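PDB 4CKM: SAS-6 from Leishmania major, which probably builds the ninefold cartwheel hub of basal bodies and centrioles by self-assembly, its N-terminal head domain being the part in this chain. Local coordinates for residues Q57-G62 with P89-E94; D100-F105 with L109-D114. One frame throughout, in Å; residues are numbered along the deposited sequence.

Interaction 1: residues Q57-G62 with P89-E94; sequences QVRPLG and PFFLFE
Arg-59 meets the Phe-91 ring through NH2 alone, which stands over one face, 3.5 Å from CD2 of Phe-91. The planes of the two groups are 60° apart, so this is not a flat stack. The arginine chain bends at chi3 (-133°) on the way to the ring.

The polar end of Arg-59 is held by other strands. NH2 forms a salt bridge with Asp-85, and NH1 bonds to Thr-49. These bonds fix the guanidinium where it meets the ring.

The apolar contact is with Leu-61, whose side chain crosses that of Phe-91 at about a right angle. CD2 of Leu-61 lies 4.0 Å from CE1 of Phe-91. Within strand 88-98, CE1 of Phe-93 stands over the centre of the Phe-91 ring, 3.6 Å from its plane. It is on the face opposite Arg-59 NH2, so the ring is held between the two.

No backbone bond joins the segments; the CA atoms of Leu-61 and Phe-91 are 9.6 Å apart. Strand 76-85 lies between their strands in the sheet order. The contact is buried packing between two strands that are not neighbours in the sheet of the SAS-6 N-terminal head domain.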
loop_
_atom_site.group_PDB
_atom_site.type_symbol
_atom_site.label_atom_id
_atom_site.label_comp_id
_atom_site.label_asym_id
_atom_site.label_seq_id
_atom_site.Cartn_x
_atom_site.Cartn_y
_atom_site.Cartn_z
ATOM N N GLN A 57 -18.427 -10.101 3.894
ATOM C CA GLN A 57 -18.509 -11.230 4.819
ATOM C C GLN A 57 -17.155 -11.906 4.894
ATOM O O GLN A 57 -16.384 -11.878 3.939
ATOM C CB GLN A 57 -19.546 -12.247 4.370
ATOM C CG GLN A 57 -19.186 -12.886 3.052
ATOM C CD GLN A 57 -20.033 -14.090 2.700
ATOM O OE1 GLN A 57 -20.165 -15.041 3.464
ATOM N NE2 GLN A 57 -20.574 -14.066 1.502
ATOM N N VAL A 58 -16.886 -12.543 6.028
ATOM C CA VAL A 58 -15.670 -13.306 6.211
ATOM C C VAL A 58 -16.027 -14.775 6.103
ATOM O O VAL A 58 -16.929 -15.253 6.780
ATOM C CB VAL A 58 -15.017 -12.986 7.566
ATOM C CG1 VAL A 58 -13.960 -14.008 7.921
ATOM C CG2 VAL A 58 -14.406 -11.583 7.538
ATOM N N ARG A 59 -15.328 -15.480 5.226
ATOM C CA ARG A 59 -15.685 -16.834 4.883
ATOM C C ARG A 59 -14.476 -17.661 4.462
ATOM O O ARG A 59 -13.473 -17.122 4.026
ATOM C CB ARG A 59 -16.736 -16.808 3.787
ATOM C CG ARG A 59 -16.186 -16.595 2.399
ATOM C CD ARG A 59 -17.195 -15.909 1.515
ATOM N NE ARG A 59 -17.321 -16.541 0.217
ATOM C CZ ARG A 59 -17.660 -15.915 -0.911
ATOM N NH1 ARG A 59 -17.861 -14.601 -0.957
ATOM N NH2 ARG A 59 -17.752 -16.614 -2.025
ATOM N N PRO A 60 -14.558 -18.981 4.609
ATOM C CA PRO A 60 -13.396 -19.799 4.275
ATOM C C PRO A 60 -13.286 -20.003 2.770
ATOM O O PRO A 60 -14.272 -20.336 2.123
ATOM C CB PRO A 60 -13.661 -21.117 5.012
ATOM C CG PRO A 60 -15.145 -21.191 5.182
ATOM C CD PRO A 60 -15.706 -19.790 5.069
ATOM N N LEU A 61 -12.103 -19.756 2.214
ATOM C CA LEU A 61 -11.872 -19.977 0.791
ATOM C C LEU A 61 -10.729 -20.937 0.592
ATOM O O LEU A 61 -9.786 -20.991 1.386
ATOM C CB LEU A 61 -11.573 -18.656 0.058
ATOM C CG LEU A 61 -12.699 -17.623 -0.069
ATOM C CD1 LEU A 61 -12.228 -16.351 -0.776
ATOM C CD2 LEU A 61 -13.914 -18.201 -0.792
ATOM N N GLY A 62 -10.816 -21.713 -0.474
ATOM C CA GLY A 62 -9.685 -22.542 -0.881
ATOM C C GLY A 62 -8.642 -21.664 -1.571
ATOM O O GLY A 62 -8.964 -20.812 -2.407
ATOM N N PRO A 89 -19.169 -23.567 -6.928
ATOM C CA PRO A 89 -18.409 -23.775 -8.165
ATOM C C PRO A 89 -18.192 -22.557 -9.060
ATOM O O PRO A 89 -17.148 -22.476 -9.686
ATOM C CB PRO A 89 -19.247 -24.813 -8.912
ATOM C CG PRO A 89 -19.868 -25.612 -7.823
ATOM C CD PRO A 89 -20.203 -24.607 -6.758
ATOM N N PHE A 90 -19.148 -21.636 -9.158
ATOM C CA PHE A 90 -18.971 -20.450 -10.033
ATOM C C PHE A 90 -17.832 -19.542 -9.533
ATOM O O PHE A 90 -17.280 -18.725 -10.304
ATOM C CB PHE A 90 -20.257 -19.608 -10.149
ATOM C CG PHE A 90 -21.467 -20.372 -10.642
ATOM C CD1 PHE A 90 -21.710 -20.521 -12.007
ATOM C CD2 PHE A 90 -22.383 -20.920 -9.736
ATOM C CE1 PHE A 90 -22.828 -21.216 -12.455
ATOM C CE2 PHE A 90 -23.498 -21.618 -10.181
ATOM C CZ PHE A 90 -23.722 -21.763 -11.542
ATOM N N PHE A 91 -17.504 -19.671 -8.240
ATOM C CA PHE A 91 -16.465 -18.867 -7.608
ATOM C C PHE A 91 -15.116 -19.523 -7.794
ATOM O O PHE A 91 -14.734 -20.423 -7.052
ATOM C CB PHE A 91 -16.747 -18.678 -6.123
ATOM C CG PHE A 91 -15.919 -17.604 -5.485
ATOM C CD1 PHE A 91 -14.586 -17.830 -5.146
ATOM C CD2 PHE A 91 -16.467 -16.360 -5.218
ATOM C CE1 PHE A 91 -13.833 -16.836 -4.557
ATOM C CE2 PHE A 91 -15.715 -15.373 -4.604
ATOM C CZ PHE A 91 -14.399 -15.609 -4.287
ATOM N N LEU A 92 -14.408 -19.049 -8.807
ATOM C CA LEU A 92 -13.103 -19.578 -9.171
ATOM C C LEU A 92 -12.345 -18.451 -9.821
ATOM O O LEU A 92 -12.736 -18.011 -10.891
ATOM C CB LEU A 92 -13.255 -20.732 -10.154
ATOM C CG LEU A 92 -11.999 -21.195 -10.903
ATOM C CD1 LEU A 92 -10.908 -21.608 -9.929
ATOM C CD2 LEU A 92 -12.325 -22.345 -11.854
ATOM N N PHE A 93 -11.304 -17.948 -9.153
ATOM C CA PHE A 93 -10.521 -16.840 -9.685
ATOM C C PHE A 93 -9.040 -17.221 -9.690
ATOM O O PHE A 93 -8.558 -17.857 -8.751
ATOM C CB PHE A 93 -10.699 -15.566 -8.862
ATOM C CG PHE A 93 -12.094 -15.016 -8.857
ATOM C CD1 PHE A 93 -13.107 -15.646 -8.132
ATOM C CD2 PHE A 93 -12.380 -13.828 -9.509
ATOM C CE1 PHE A 93 -14.385 -15.123 -8.109
ATOM C CE2 PHE A 93 -13.657 -13.288 -9.487
ATOM C CZ PHE A 93 -14.662 -13.930 -8.782
ATOM N N GLU A 94 -8.327 -16.796 -10.732
ATOM C CA GLU A 94 -6.930 -17.169 -10.931
ATOM C C GLU A 94 -6.073 -16.012 -11.410
ATOM O O GLU A 94 -6.505 -15.166 -12.185
ATOM C CB GLU A 94 -6.813 -18.267 -11.968
ATOM C CG GLU A 94 -7.463 -19.572 -11.568
ATOM C CD GLU A 94 -7.251 -20.670 -12.595
ATOM O OE1 GLU A 94 -6.975 -20.335 -13.773
ATOM O OE2 GLU A 94 -7.346 -21.863 -12.218
#

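Interaction 2: residues D100-F105 with L109-D114; sequences DDYNAF and LELLVD
Tyr-102 and Phe-105 both turn CG anti to the backbone N, with chi1 of -175° and 170°, and this carries their rings to the returning segment 109-114. The hydroxyl OH of Tyr-102 donates a hydrogen bond to O of Val-113 at 2.7 Å. The donor lies well above the carbonyl plane. The acceptor sits at the edge of the tyrosine ring, close to its plane.

Phe-105 takes Leu-109 over one face. CD1 of Leu-109 is 3.8 Å from the centroid of the Phe-105 ring, a CH-pi contact offset toward the rim. CD1 of Leu-111 touches both aromatic side chains. It lies 3.7 Å from CE2 of Phe-105 and 3.8 Å from OH of Tyr-102. Phe-118 meets the Phe-105 ring edge-to-face, and Phe-115 does the same for Tyr-102.

The backbone adds one helical bond, Leu-109 N to Phe-105 O at 3.0 Å. Glu-110 then leaves the helix with positive phi, and its side chain forms a salt bridge with Arg-156 of the second subunit. Asp-114 OD1 caps Gly-117 N of the next helix. This is a helix-loop connection: a Schellman motif ends helix 102-109, and a tyrosine hydroxyl ties the loop that leads to helix 117-130 back to it.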
loop_
_atom_site.group_PDB
_atom_site.type_symbol
_atom_site.label_atom_id
_atom_site.label_comp_id
_atom_site.label_asym_id
_atom_site.label_seq_id
_atom_site.Cartn_x
_atom_site.Cartn_y
_atom_site.Cartn_z
ATOM N N ASP A 100 8.104 -14.156 -18.076
ATOM C CA ASP A 100 8.199 -13.070 -19.062
ATOM C C ASP A 100 7.763 -11.725 -18.570
ATOM O O ASP A 100 8.331 -10.729 -18.965
ATOM C CB ASP A 100 7.285 -13.364 -20.259
ATOM C CG ASP A 100 7.810 -14.440 -21.118
ATOM O OD1 ASP A 100 8.935 -14.916 -20.834
ATOM O OD2 ASP A 100 7.091 -14.824 -22.069
ATOM N N ASP A 101 6.696 -11.695 -17.784
ATOM C CA ASP A 101 6.179 -10.448 -17.273
ATOM C C ASP A 101 6.680 -10.112 -15.870
ATOM O O ASP A 101 6.238 -9.136 -15.284
ATOM C CB ASP A 101 4.673 -10.532 -17.264
ATOM C CG ASP A 101 4.125 -10.854 -18.616
ATOM O OD1 ASP A 101 4.401 -10.067 -19.531
ATOM O OD2 ASP A 101 3.443 -11.891 -18.776
ATOM N N TYR A 102 7.583 -10.911 -15.314
ATOM C CA TYR A 102 7.883 -10.755 -13.900
ATOM C C TYR A 102 8.581 -9.441 -13.596
ATOM O O TYR A 102 8.249 -8.775 -12.620
ATOM C CB TYR A 102 8.709 -11.900 -13.341
ATOM C CG TYR A 102 8.905 -11.759 -11.833
ATOM C CD1 TYR A 102 7.814 -11.817 -10.969
ATOM C CD2 TYR A 102 10.173 -11.543 -11.278
ATOM C CE1 TYR A 102 7.977 -11.708 -9.595
ATOM C CE2 TYR A 102 10.340 -11.420 -9.912
ATOM C CZ TYR A 102 9.226 -11.501 -9.073
ATOM O OH TYR A 102 9.361 -11.374 -7.718
ATOM N N ASN A 103 9.522 -9.053 -14.441
ATOM C CA ASN A 103 10.262 -7.831 -14.205
ATOM C C ASN A 103 9.404 -6.610 -14.080
ATOM O O ASN A 103 9.616 -5.791 -13.184
ATOM C CB ASN A 103 11.335 -7.641 -15.261
ATOM C CG ASN A 103 12.463 -8.622 -15.081
ATOM O OD1 ASN A 103 12.708 -9.114 -13.970
ATOM N ND2 ASN A 103 13.155 -8.924 -16.157
ATOM N N ALA A 104 8.433 -6.476 -14.962
ATOM C CA ALA A 104 7.471 -5.383 -14.824
ATOM C C ALA A 104 6.678 -5.479 -13.522
ATOM O O ALA A 104 6.387 -4.481 -12.881
ATOM C CB ALA A 104 6.516 -5.388 -16.001
ATOM N N PHE A 105 6.318 -6.705 -13.165
ATOM C CA PHE A 105 5.418 -6.990 -12.045
ATOM C C PHE A 105 6.204 -6.675 -10.766
ATOM O O PHE A 105 5.714 -6.012 -9.859
ATOM C CB PHE A 105 4.981 -8.468 -12.169
ATOM C CG PHE A 105 4.235 -9.032 -10.986
ATOM C CD1 PHE A 105 2.851 -8.945 -10.910
ATOM C CD2 PHE A 105 4.909 -9.752 -10.000
ATOM C CE1 PHE A 105 2.156 -9.505 -9.838
ATOM C CE2 PHE A 105 4.225 -10.317 -8.925
ATOM C CZ PHE A 105 2.843 -10.197 -8.852
ATOM N N LEU A 109 5.332 -3.681 -8.051
ATOM C CA LEU A 109 5.052 -3.961 -6.636
ATOM C C LEU A 109 6.242 -3.725 -5.676
ATOM O O LEU A 109 6.122 -3.908 -4.446
ATOM C CB LEU A 109 4.551 -5.392 -6.507
ATOM C CG LEU A 109 3.222 -5.676 -7.214
ATOM C CD1 LEU A 109 2.908 -7.151 -7.118
ATOM C CD2 LEU A 109 2.104 -4.863 -6.579
ATOM N N GLU A 110 7.391 -3.341 -6.231
ATOM C CA GLU A 110 8.626 -3.179 -5.456
ATOM C C GLU A 110 9.013 -4.450 -4.719
ATOM O O GLU A 110 9.424 -4.443 -3.558
ATOM C CB GLU A 110 8.534 -1.960 -4.526
ATOM C CG GLU A 110 7.994 -0.729 -5.259
ATOM C CD GLU A 110 8.410 0.613 -4.675
ATOM O OE1 GLU A 110 9.390 0.706 -3.897
ATOM O OE2 GLU A 110 7.762 1.605 -5.038
ATOM N N LEU A 111 8.920 -5.557 -5.412
ATOM C CA LEU A 111 9.364 -6.822 -4.848
ATOM C C LEU A 111 10.890 -6.932 -4.863
ATOM O O LEU A 111 11.543 -6.439 -5.780
ATOM C CB LEU A 111 8.770 -7.955 -5.661
ATOM C CG LEU A 111 7.251 -8.112 -5.471
ATOM C CD1 LEU A 111 6.697 -8.923 -6.629
ATOM C CD2 LEU A 111 6.960 -8.792 -4.134
ATOM N N LEU A 112 11.445 -7.573 -3.846
ATOM C CA LEU A 112 12.875 -7.795 -3.756
ATOM C C LEU A 112 13.253 -9.200 -4.189
ATOM O O LEU A 112 14.383 -9.432 -4.587
ATOM C CB LEU A 112 13.364 -7.540 -2.336
ATOM C CG LEU A 112 13.242 -6.080 -1.877
ATOM C CD1 LEU A 112 13.779 -5.954 -0.470
ATOM C CD2 LEU A 112 13.987 -5.110 -2.785
ATOM N N VAL A 113 12.308 -10.120 -4.152
ATOM C CA VAL A 113 12.567 -11.498 -4.520
ATOM C C VAL A 113 12.479 -11.730 -6.029
ATOM O O VAL A 113 11.813 -10.979 -6.744
ATOM C CB VAL A 113 11.580 -12.450 -3.825
ATOM C CG1 VAL A 113 11.845 -12.451 -2.334
ATOM C CG2 VAL A 113 10.134 -12.074 -4.115
ATOM N N ASP A 114 13.142 -12.784 -6.494
ATOM C CA ASP A 114 13.126 -13.136 -7.905
ATOM C C ASP A 114 11.956 -14.076 -8.175
ATOM O O ASP A 114 11.165 -14.375 -7.272
ATOM C CB ASP A 114 14.459 -13.766 -8.315
ATOM C CG ASP A 114 14.736 -15.056 -7.601
ATOM O OD1 ASP A 114 13.825 -15.650 -7.006
ATOM O OD2 ASP A 114 15.900 -15.477 -7.613
#

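In the fold
Interaction 1 and interaction 2 lie on opposite sides of the chain's centre. Their centres are 26 Å apart, and their nearest atoms are about 11 Å apart, so they do not touch. They follow each other along the chain: strand 88-98 carries the second segment of interaction 1 and leads to helix 102-109 of interaction 2. One is packing between strands of the sheet; the other shapes the connection between two helices. They also differ in their relation to the assembly. The second subunit reaches residues 109-114 through side-chain and backbone bonds, but no other chain of the assembly touches segments 57-62 and 89-94.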